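PDB 4FQE: oligogalacturonate-specific porin KdgM from Dickeya dadantii, which forms a monomeric beta-barrel pore in the bacterial outer membrane, specific for oligogalacturonides, and is required for full virulence. Local coordinates for residues S72-P78 with Y94-N100; E151-K155 with Y170-H174; Y5-D11 with Q205-G211. All coordinates share one frame; numbering follows the deposited sequence. Where two conformers were deposited one is given.

Interaction 1 (S72-P78 with Y94-N100); sequences SVFSIEP and YLRGRAN. With C8E ((hydroxyethyloxy)tri(ethyloxy)octane), chain H; C8E ((hydroxyethyloxy)tri(ethyloxy)octane), chain E.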
# COMPACT_ATOMS: atom_id res chain seq x y z
N SER A 72 -12.52 0.89 18.88
CA SER A 72 -11.14 1.38 18.83
C SER A 72 -10.07 0.34 18.42
O SER A 72 -8.95 0.69 18.03
CB SER A 72 -10.76 2.00 20.18
OG SER A 72 -10.70 1.04 21.22
N VAL A 73 -10.43 -0.94 18.49
CA VAL A 73 -9.53 -2.00 18.12
C VAL A 73 -9.74 -2.55 16.72
O VAL A 73 -8.79 -2.62 15.94
CB VAL A 73 -9.62 -3.16 19.13
CG1 VAL A 73 -8.68 -4.28 18.75
CG2 VAL A 73 -9.30 -2.66 20.56
N PHE A 74 -10.97 -2.98 16.39
CA PHE A 74 -11.21 -3.72 15.13
C PHE A 74 -11.89 -2.83 14.08
O PHE A 74 -12.79 -2.06 14.40
CB PHE A 74 -12.09 -4.98 15.38
CG PHE A 74 -11.43 -6.03 16.23
CD1 PHE A 74 -10.25 -6.66 15.80
CD2 PHE A 74 -11.95 -6.37 17.48
CE1 PHE A 74 -9.64 -7.62 16.59
CE2 PHE A 74 -11.32 -7.31 18.27
CZ PHE A 74 -10.18 -7.95 17.82
N SER A 75 -11.44 -2.95 12.82
CA SER A 75 -12.10 -2.30 11.71
C SER A 75 -12.06 -3.21 10.47
O SER A 75 -11.24 -4.10 10.37
CB SER A 75 -11.45 -0.94 11.41
OG SER A 75 -10.09 -1.11 11.03
N ILE A 76 -13.00 -3.00 9.56
CA ILE A 76 -13.01 -3.71 8.29
C ILE A 76 -13.20 -2.71 7.16
O ILE A 76 -13.99 -1.76 7.30
CB ILE A 76 -14.10 -4.79 8.24
CG1 ILE A 76 -15.47 -4.17 8.52
CG2 ILE A 76 -13.78 -5.89 9.23
CD1 ILE A 76 -16.60 -5.13 8.30
N GLU A 77 -12.45 -2.92 6.07
CA GLU A 77 -12.38 -2.00 4.91
C GLU A 77 -12.60 -2.75 3.59
O GLU A 77 -11.67 -3.36 3.08
CB GLU A 77 -11.02 -1.29 4.87
CG GLU A 77 -10.82 -0.36 3.65
CD GLU A 77 -9.40 0.18 3.54
OE1 GLU A 77 -9.10 0.89 2.57
OE2 GLU A 77 -8.56 -0.10 4.41
N PRO A 78 -13.82 -2.72 3.03
CA PRO A 78 -14.02 -3.26 1.69
C PRO A 78 -13.57 -2.21 0.70
O PRO A 78 -13.68 -1.03 0.98
CB PRO A 78 -15.52 -3.49 1.60
CG PRO A 78 -16.12 -2.59 2.62
CD PRO A 78 -15.11 -2.47 3.71
N TYR A 94 -11.11 -5.62 -2.73
CA TYR A 94 -10.44 -6.18 -1.56
C TYR A 94 -11.20 -6.03 -0.27
O TYR A 94 -12.12 -5.24 -0.20
CB TYR A 94 -9.05 -5.56 -1.39
CG TYR A 94 -9.03 -4.08 -1.04
CD1 TYR A 94 -8.85 -3.10 -2.04
CD2 TYR A 94 -9.17 -3.65 0.27
CE1 TYR A 94 -8.79 -1.75 -1.71
CE2 TYR A 94 -9.14 -2.31 0.59
CZ TYR A 94 -8.94 -1.36 -0.40
OH TYR A 94 -8.93 -0.02 -0.07
N LEU A 95 -10.80 -6.82 0.72
CA LEU A 95 -11.28 -6.67 2.10
C LEU A 95 -10.05 -6.66 3.03
O LEU A 95 -9.26 -7.60 3.02
CB LEU A 95 -12.20 -7.83 2.47
CG LEU A 95 -12.96 -7.73 3.81
CD1 LEU A 95 -13.85 -6.49 3.85
CD2 LEU A 95 -13.82 -8.98 4.06
N ARG A 96 -9.89 -5.59 3.79
CA ARG A 96 -8.78 -5.46 4.74
C ARG A 96 -9.34 -5.38 6.17
O ARG A 96 -10.13 -4.51 6.48
CB ARG A 96 -7.92 -4.23 4.43
CG ARG A 96 -6.78 -4.01 5.43
CD ARG A 96 -5.65 -3.12 4.90
NE ARG A 96 -6.18 -2.07 4.02
CZ ARG A 96 -5.50 -1.46 3.05
NH1 ARG A 96 -6.10 -0.53 2.32
NH2 ARG A 96 -4.23 -1.78 2.79
N GLY A 97 -8.92 -6.29 7.02
CA GLY A 97 -9.21 -6.20 8.44
C GLY A 97 -8.05 -5.63 9.20
O GLY A 97 -6.89 -5.96 8.89
N ARG A 98 -8.34 -4.81 10.20
CA ARG A 98 -7.30 -4.21 11.02
C ARG A 98 -7.59 -4.36 12.51
O ARG A 98 -8.73 -4.19 12.95
CB ARG A 98 -7.14 -2.72 10.68
CG ARG A 98 -6.11 -2.01 11.53
CD ARG A 98 -5.99 -0.53 11.19
NE ARG A 98 -4.94 0.09 12.00
CZ ARG A 98 -4.65 1.40 12.03
NH1 ARG A 98 -5.34 2.29 11.30
NH2 ARG A 98 -3.67 1.81 12.82
N ALA A 99 -6.55 -4.70 13.28
CA ALA A 99 -6.64 -4.73 14.75
C ALA A 99 -5.56 -3.85 15.36
O ALA A 99 -4.39 -4.08 15.12
CB ALA A 99 -6.49 -6.16 15.25
N ASN A 100 -5.97 -2.81 16.08
CA ASN A 100 -5.03 -2.07 16.93
C ASN A 100 -4.74 -2.81 18.22
O ASN A 100 -5.53 -2.79 19.17
CB ASN A 100 -5.54 -0.67 17.22
CG ASN A 100 -5.81 0.08 15.96
OD1 ASN A 100 -4.95 0.17 15.09
ND2 ASN A 100 -7.02 0.62 15.82
C1 C8E H . -12.33 -9.31 -2.01
C2 C8E H . -13.79 -9.58 -2.29
C3 C8E H . -14.61 -9.18 -1.07
C4 C8E H . -14.48 -7.69 -0.78
C5 C8E H . -15.76 -6.93 -1.05
C6 C8E H . -15.84 -6.58 -2.53
C7 C8E H . -15.52 -5.12 -2.80
C8 C8E H . -15.91 -4.72 -4.22
O9 C8E H . -17.24 -4.20 -4.24
C10 C8E H . -17.70 -3.85 -5.55
C11 C8E H . -18.57 -2.59 -5.47
O12 C8E H . -17.84 -1.42 -5.85
C13 C8E H . -18.36 -0.20 -5.33
C14 C8E H . -17.73 0.11 -3.97
O15 C8E H . -17.21 1.44 -3.88
C16 C8E H . -17.44 2.12 -2.64
C17 C8E H . -16.46 1.72 -1.54
O18 C8E H . -17.01 0.65 -0.76
C19 C8E H . -16.37 -0.61 -0.96
C20 C8E H . -17.40 -1.70 -1.20
O21 C8E H . -17.04 -2.49 -2.34
C1 C8E E . -9.82 -9.52 8.45
C2 C8E E . -10.91 -9.91 7.47
C3 C8E E . -10.44 -9.86 6.02
C4 C8E E . -9.27 -10.80 5.77
C5 C8E E . -9.50 -11.76 4.61
C6 C8E E . -10.59 -12.79 4.93
C7 C8E E . -10.35 -14.22 4.41
C8 C8E E . -8.95 -14.55 3.90
O9 C8E E . -8.88 -15.89 3.39
C10 C8E E . -7.58 -16.28 2.95
C11 C8E E . -7.63 -17.05 1.63
O12 C8E E . -6.54 -17.98 1.57
C13 C8E E . -6.87 -19.26 2.13
C14 C8E E . -5.65 -19.97 2.73
O15 C8E E . -4.85 -19.08 3.52
C16 C8E E . -3.45 -19.29 3.31
C17 C8E E . -2.59 -18.45 4.26
O18 C8E E . -1.26 -18.30 3.73
C19 C8E E . -0.51 -19.52 3.69
C20 C8E E . -0.46 -20.06 2.26
O21 C8E E . -0.97 -21.40 2.17
O HOH W 1 -9.96 -2.05 8.37

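Interaction 2 (E151-K155 with Y170-H174); sequences ELEYK and YDITH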
# COMPACT_ATOMS: atom_id res chain seq x y z
N GLU A 151 5.68 -6.36 6.12
CA GLU A 151 4.59 -6.77 5.23
C GLU A 151 4.99 -8.09 4.60
O GLU A 151 6.12 -8.25 4.08
CB GLU A 151 4.36 -5.73 4.14
CG GLU A 151 3.25 -6.13 3.18
CD GLU A 151 2.93 -5.03 2.18
OE1 GLU A 151 2.52 -3.93 2.61
OE2 GLU A 151 3.06 -5.30 0.96
N LEU A 152 4.10 -9.07 4.72
CA LEU A 152 4.29 -10.37 4.13
C LEU A 152 3.19 -10.49 3.12
O LEU A 152 2.04 -10.22 3.44
CB LEU A 152 4.16 -11.45 5.21
CG LEU A 152 4.19 -12.92 4.79
CD1 LEU A 152 5.41 -13.32 3.99
CD2 LEU A 152 4.12 -13.81 6.03
N GLU A 153 3.52 -10.85 1.89
CA GLU A 153 2.54 -10.94 0.84
C GLU A 153 2.64 -12.26 0.11
O GLU A 153 3.72 -12.68 -0.32
CB GLU A 153 2.68 -9.76 -0.12
CG GLU A 153 1.56 -9.69 -1.13
CD GLU A 153 1.46 -8.33 -1.80
OE1 GLU A 153 1.03 -7.35 -1.11
OE2 GLU A 153 1.80 -8.23 -3.00
N TYR A 154 1.48 -12.91 -0.03
CA TYR A 154 1.38 -14.18 -0.69
C TYR A 154 0.52 -13.98 -1.93
O TYR A 154 -0.63 -13.55 -1.84
CB TYR A 154 0.73 -15.18 0.26
CG TYR A 154 0.41 -16.52 -0.33
CD1 TYR A 154 1.36 -17.55 -0.38
CD2 TYR A 154 -0.87 -16.79 -0.81
CE1 TYR A 154 1.04 -18.79 -0.91
CE2 TYR A 154 -1.19 -18.02 -1.35
CZ TYR A 154 -0.24 -19.02 -1.39
OH TYR A 154 -0.60 -20.25 -1.93
N LYS A 155 1.09 -14.31 -3.09
CA LYS A 155 0.36 -14.18 -4.35
C LYS A 155 0.22 -15.54 -5.00
O LYS A 155 1.20 -16.29 -5.11
CB LYS A 155 1.06 -13.22 -5.30
CG LYS A 155 0.26 -12.87 -6.55
CD LYS A 155 1.06 -11.96 -7.46
CE LYS A 155 0.34 -11.68 -8.76
NZ LYS A 155 0.99 -10.57 -9.50
N TYR A 170 3.17 -20.11 -6.46
CA TYR A 170 2.91 -18.92 -5.67
C TYR A 170 4.18 -18.10 -5.44
O TYR A 170 5.30 -18.63 -5.47
CB TYR A 170 2.31 -19.33 -4.32
CG TYR A 170 3.31 -20.05 -3.48
CD1 TYR A 170 4.16 -19.35 -2.62
CD2 TYR A 170 3.46 -21.43 -3.58
CE1 TYR A 170 5.12 -20.02 -1.87
CE2 TYR A 170 4.42 -22.10 -2.83
CZ TYR A 170 5.24 -21.39 -1.98
OH TYR A 170 6.18 -22.04 -1.21
N ASP A 171 4.01 -16.81 -5.18
CA ASP A 171 5.15 -15.95 -4.81
C ASP A 171 4.98 -15.41 -3.41
O ASP A 171 3.88 -15.03 -3.01
CB ASP A 171 5.29 -14.76 -5.75
CG ASP A 171 5.86 -15.14 -7.11
OD1 ASP A 171 6.40 -16.27 -7.27
OD2 ASP A 171 5.75 -14.29 -8.03
N ILE A 172 6.09 -15.34 -2.68
CA ILE A 172 6.07 -14.70 -1.39
C ILE A 172 6.99 -13.48 -1.41
O ILE A 172 8.10 -13.52 -1.93
CB ILE A 172 6.43 -15.69 -0.26
CG1 ILE A 172 5.27 -16.66 -0.03
CG2 ILE A 172 6.71 -14.95 1.04
CD1 ILE A 172 5.64 -17.84 0.83
N THR A 173 6.50 -12.40 -0.81
CA THR A 173 7.24 -11.15 -0.70
C THR A 173 7.34 -10.78 0.76
O THR A 173 6.35 -10.84 1.50
CB THR A 173 6.53 -10.02 -1.47
OG1 THR A 173 6.57 -10.33 -2.85
CG2 THR A 173 7.23 -8.69 -1.26
N HIS A 174 8.54 -10.40 1.16
CA HIS A 174 8.80 -9.83 2.48
C HIS A 174 9.24 -8.41 2.30
O HIS A 174 10.16 -8.12 1.49
CB HIS A 174 9.90 -10.60 3.16
CG HIS A 174 9.59 -12.06 3.42
ND1 HIS A 174 8.91 -12.47 4.50
CD2 HIS A 174 9.97 -13.21 2.73
CE1 HIS A 174 8.80 -13.82 4.48
NE2 HIS A 174 9.46 -14.27 3.40
O HOH W 2 4.31 -11.70 -3.09

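Interaction 3 (Y5-D11 with Q205-G211); sequences YRHEMQD and QTRYRVG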
# COMPACT_ATOMS: atom_id res chain seq x y z
N TYR A 5 4.99 10.51 -3.63
CA TYR A 5 5.89 10.15 -4.69
C TYR A 5 6.85 9.05 -4.25
O TYR A 5 7.36 9.08 -3.13
CB TYR A 5 6.74 11.35 -5.11
CG TYR A 5 7.90 10.89 -5.99
CD1 TYR A 5 7.67 10.49 -7.31
CD2 TYR A 5 9.19 10.79 -5.49
CE1 TYR A 5 8.72 10.05 -8.10
CE2 TYR A 5 10.25 10.34 -6.27
CZ TYR A 5 9.99 9.97 -7.58
OH TYR A 5 11.05 9.54 -8.35
N ARG A 6 7.08 8.08 -5.12
CA ARG A 6 7.93 6.93 -4.78
C ARG A 6 8.74 6.49 -6.01
O ARG A 6 8.20 6.44 -7.12
CB ARG A 6 7.08 5.75 -4.24
CG ARG A 6 7.90 4.61 -3.66
CD ARG A 6 7.02 3.49 -3.09
NE ARG A 6 6.44 2.69 -4.17
CZ ARG A 6 5.48 1.78 -4.02
NH1 ARG A 6 4.95 1.53 -2.83
NH2 ARG A 6 5.05 1.11 -5.10
N HIS A 7 10.01 6.19 -5.79
CA HIS A 7 10.91 5.62 -6.80
C HIS A 7 11.31 4.25 -6.36
O HIS A 7 11.65 4.03 -5.18
CB HIS A 7 12.13 6.51 -6.98
CG HIS A 7 13.07 6.06 -8.09
ND1 HIS A 7 12.87 6.39 -9.37
CD2 HIS A 7 14.23 5.30 -8.05
CE1 HIS A 7 13.83 5.87 -10.14
NE2 HIS A 7 14.69 5.21 -9.33
N GLU A 8 11.29 3.30 -7.29
CA GLU A 8 11.60 1.89 -6.98
C GLU A 8 12.64 1.39 -7.96
O GLU A 8 12.57 1.68 -9.14
CB GLU A 8 10.34 1.01 -7.16
CG GLU A 8 10.52 -0.50 -6.98
CD GLU A 8 9.19 -1.30 -7.08
OE1 GLU A 8 9.16 -2.34 -7.78
OE2 GLU A 8 8.17 -0.91 -6.49
N MET A 9 13.57 0.57 -7.47
CA MET A 9 14.55 -0.11 -8.32
C MET A 9 14.79 -1.48 -7.74
O MET A 9 14.52 -1.70 -6.57
CB MET A 9 15.88 0.61 -8.30
CG MET A 9 15.84 1.99 -8.89
SD MET A 9 17.51 2.55 -9.27
CE MET A 9 17.10 4.03 -10.21
N GLN A 10 15.30 -2.42 -8.54
CA GLN A 10 15.71 -3.70 -7.97
C GLN A 10 17.23 -3.81 -8.03
O GLN A 10 17.94 -2.79 -7.94
CB GLN A 10 15.00 -4.88 -8.65
CG GLN A 10 13.50 -4.76 -8.58
CD GLN A 10 12.80 -6.08 -8.29
OE1 GLN A 10 13.43 -7.13 -8.18
NE2 GLN A 10 11.48 -6.02 -8.18
N ASP A 11 17.74 -5.04 -8.13
CA ASP A 11 19.15 -5.23 -8.40
C ASP A 11 19.39 -6.63 -8.95
O ASP A 11 18.65 -7.08 -9.84
CB ASP A 11 19.99 -4.96 -7.14
CG ASP A 11 19.84 -6.01 -6.09
OD1 ASP A 11 20.57 -5.93 -5.06
OD2 ASP A 11 19.01 -6.93 -6.28
N GLN A 205 15.55 -11.73 -5.55
CA GLN A 205 16.03 -10.36 -5.75
C GLN A 205 15.53 -9.33 -4.73
O GLN A 205 14.53 -9.55 -4.06
CB GLN A 205 15.70 -9.89 -7.17
CG GLN A 205 16.48 -10.65 -8.22
CD GLN A 205 16.75 -9.82 -9.46
OE1 GLN A 205 15.82 -9.27 -10.05
NE2 GLN A 205 18.02 -9.74 -9.85
N THR A 206 16.26 -8.22 -4.62
CA THR A 206 15.91 -7.17 -3.69
C THR A 206 15.30 -5.98 -4.42
O THR A 206 15.81 -5.53 -5.49
CB THR A 206 17.16 -6.69 -2.89
OG1 THR A 206 17.83 -7.82 -2.30
CG2 THR A 206 16.77 -5.70 -1.79
N ARG A 207 14.25 -5.47 -3.81
CA ARG A 207 13.45 -4.35 -4.30
C ARG A 207 13.61 -3.22 -3.32
O ARG A 207 13.32 -3.36 -2.12
CB ARG A 207 11.98 -4.77 -4.40
CG ARG A 207 11.05 -3.65 -4.83
CD ARG A 207 9.60 -4.11 -4.82
NE ARG A 207 9.11 -4.26 -3.44
CZ ARG A 207 8.04 -4.97 -3.10
NH1 ARG A 207 7.35 -5.63 -4.02
NH2 ARG A 207 7.66 -5.05 -1.84
N TYR A 208 14.07 -2.09 -3.83
CA TYR A 208 14.34 -0.91 -3.02
C TYR A 208 13.40 0.20 -3.44
O TYR A 208 13.20 0.42 -4.63
CB TYR A 208 15.76 -0.39 -3.28
CG TYR A 208 16.88 -1.33 -2.91
CD1 TYR A 208 17.50 -2.10 -3.89
CD2 TYR A 208 17.35 -1.42 -1.61
CE1 TYR A 208 18.56 -2.94 -3.58
CE2 TYR A 208 18.40 -2.28 -1.28
CZ TYR A 208 18.99 -3.04 -2.28
OH TYR A 208 20.03 -3.90 -1.99
N ARG A 209 12.81 0.86 -2.45
CA ARG A 209 11.98 2.02 -2.66
C ARG A 209 12.40 3.16 -1.77
O ARG A 209 12.72 2.97 -0.59
CB ARG A 209 10.51 1.70 -2.35
CG ARG A 209 9.88 0.67 -3.27
CD ARG A 209 8.64 0.06 -2.68
NE ARG A 209 7.91 -0.81 -3.62
CZ ARG A 209 6.85 -1.55 -3.30
NH1 ARG A 209 6.40 -1.61 -2.05
NH2 ARG A 209 6.23 -2.27 -4.23
N VAL A 210 12.38 4.37 -2.33
CA VAL A 210 12.43 5.56 -1.53
C VAL A 210 11.28 6.45 -1.97
O VAL A 210 10.92 6.51 -3.15
CB VAL A 210 13.77 6.31 -1.71
CG1 VAL A 210 14.86 5.50 -1.05
CG2 VAL A 210 14.04 6.61 -3.20
N GLY A 211 10.69 7.14 -1.01
CA GLY A 211 9.59 8.03 -1.33
C GLY A 211 9.38 9.08 -0.27
O GLY A 211 10.07 9.11 0.74

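Interaction 1 (S72-P78 with Y94-N100)
Glu77 and Arg96 form a hydrogen-bonded pair in the beta hairpin of antiparallel strands 74-85 and 90-100 in the barrel wall; their side chains run alongside one another to a salt bridge. Arg96 turns the edge of its guanidinium to the carboxylate: NE lies 3.1 Å from Glu77 OE2, and NH1 bonds to the same oxygen from the same face of its plane. A weak bond runs from NH1 to Glu77 OE1. With CG of Glu77 anti to the backbone N (chi1 177°) and the chain extended, OE1 also reaches Tyr94 OH at 2.8 Å, the hydroxyl donating from above the carboxylate plane.

Backbone bonds join Ser75 with Arg98 and Glu77 with Arg96. Asn100 binds Val73 O through its N and Ser72 O through its amide ND2 (2.9 Å), so a side-chain N-H beside the backbone one bonds both residues leading into strand 74-85. Water 1 links Ser75 OG to Arg96 O.

Apolar contacts lie on the other face: Phe74 CE1 on Ala99 CB (3.7 Å) and Pro78 CB on Leu95 CD1. Bare Gly97 lets a detergent C1 come within 3.4 Å of its CA.

Since Arg26 also pairs with Glu77 OE1, the buried carboxylate is probably ionised, shared between two arginines.

Interaction 2 (E151-K155 with Y170-H174)
Leu152 sends CG anti to its own N (chi1 174°), while His174 swings its ring beside its backbone N (chi1 -62°); the side chains then lie alongside each other, Leu152 CD1 3.5 Å from His174 CE1. The same methyl meets Ile172 CG2 at 3.6 Å, so it bridges two residues of the opposite strand. Farther along, Tyr154 presents CD1 to Ile172 CG1, which sits at the edge of its ring, and CE1 to Tyr170 CD1 (3.6 Å). These two tyrosine rings are nearly parallel (26°) but displaced, 5.5 Å between centroids, meeting at their margins.

On the other face the side chains of Glu153 and Thr173 come nearest at their CB atoms, 4.1 Å apart. Water 2 donates to Glu153 O and is hydrogen-bonded to Thr173 OG1, while the glutamate's OE1 turns to Thr135. Two pairs of backbone bonds, Glu153 with Thr173 and Lys155 with Asp171, join these antiparallel neighbours in the barrel wall.

Detergent touches Tyr154 and His174, consistent with a surface of apolar and aromatic side chains that faces lipid. Strand 131-142 pairs with 146-157 on one side, strand 186-195 with 171-180 on the other, and Tyr150 OH holds His174 ND1.

Interaction 3 (Y5-D11 with Q205-G211)
The guanidinium of Arg209 is layered between two others. Arg6 lies flat on one face, the planes 7° apart and the centres 3.7 Å from each other; Arg207 NE covers the opposite face. At the edge comes Glu8, whose OE2 takes NE of Arg209 at 2.9 Å and NH2 at 3.3 Å. OE2 lies in the guanidinium plane of Arg209, yet the two nitrogens meet it from above the carboxylate plane, on the same side. An extended Glu8 chain, with CG anti to the backbone N (chi1 175°), runs alongside Arg209 to make this possible, and its OE1 leans on the aliphatic CD of Arg207 (3.5 Å). The negative charge, together with Glu191, which pairs with Arg209 NH1, probably offsets the crowding of positive groups; Arg207 NH2 turns to Asn175. Arginine suits such a stack because its flat ion offers faces for layering and N-H groups at the edge for acids.

Here the first and last strands of the barrel meet: 2-9 pairs antiparallel with 205-215, closing the antiparallel sheet on itself. Four backbone bonds sew the seam, two between His7 and Val210 and two between Met9 and Tyr208. Gly211 packs close against the first strand, its CA 3.1 Å from Tyr5 O; the absence of a side chain lets the strands come this near, with CA of Arg6 and CA of Gly211 4.0 Å apart.

On the face of His7 and Met9, the Tyr208 ring has Thr206 CG2 over one face, and Asp11 OD1 lies at its edge, 3.7 Å from Tyr208 OH. Asp11 OD2 accepts a weak bond from Thr206 N.

Overall arrangement
All three contacts belong to one twelve-strand antiparallel sheet closed into a barrel. Interactions 1 and 2 each join strands consecutive in the sequence, 74-85 with 90-100 and 146-157 with 171-180, and follow one another along the chain. Interaction 3 encloses both, pairing the two end strands across nearly the whole sequence. Interactions 1 and 3 lie on opposite sides of the chain's centre, their own centres about 28 Å apart. Interaction 2 is about 20 Å from interaction 1 and 16 Å from interaction 3, centre to centre, and touches the latter where Thr173 CG2 packs on Arg207 NH2 (3.7 Å). Neighbour-to-neighbour pairing plus the closing seam thus makes a continuous wall around the pore of a monomer.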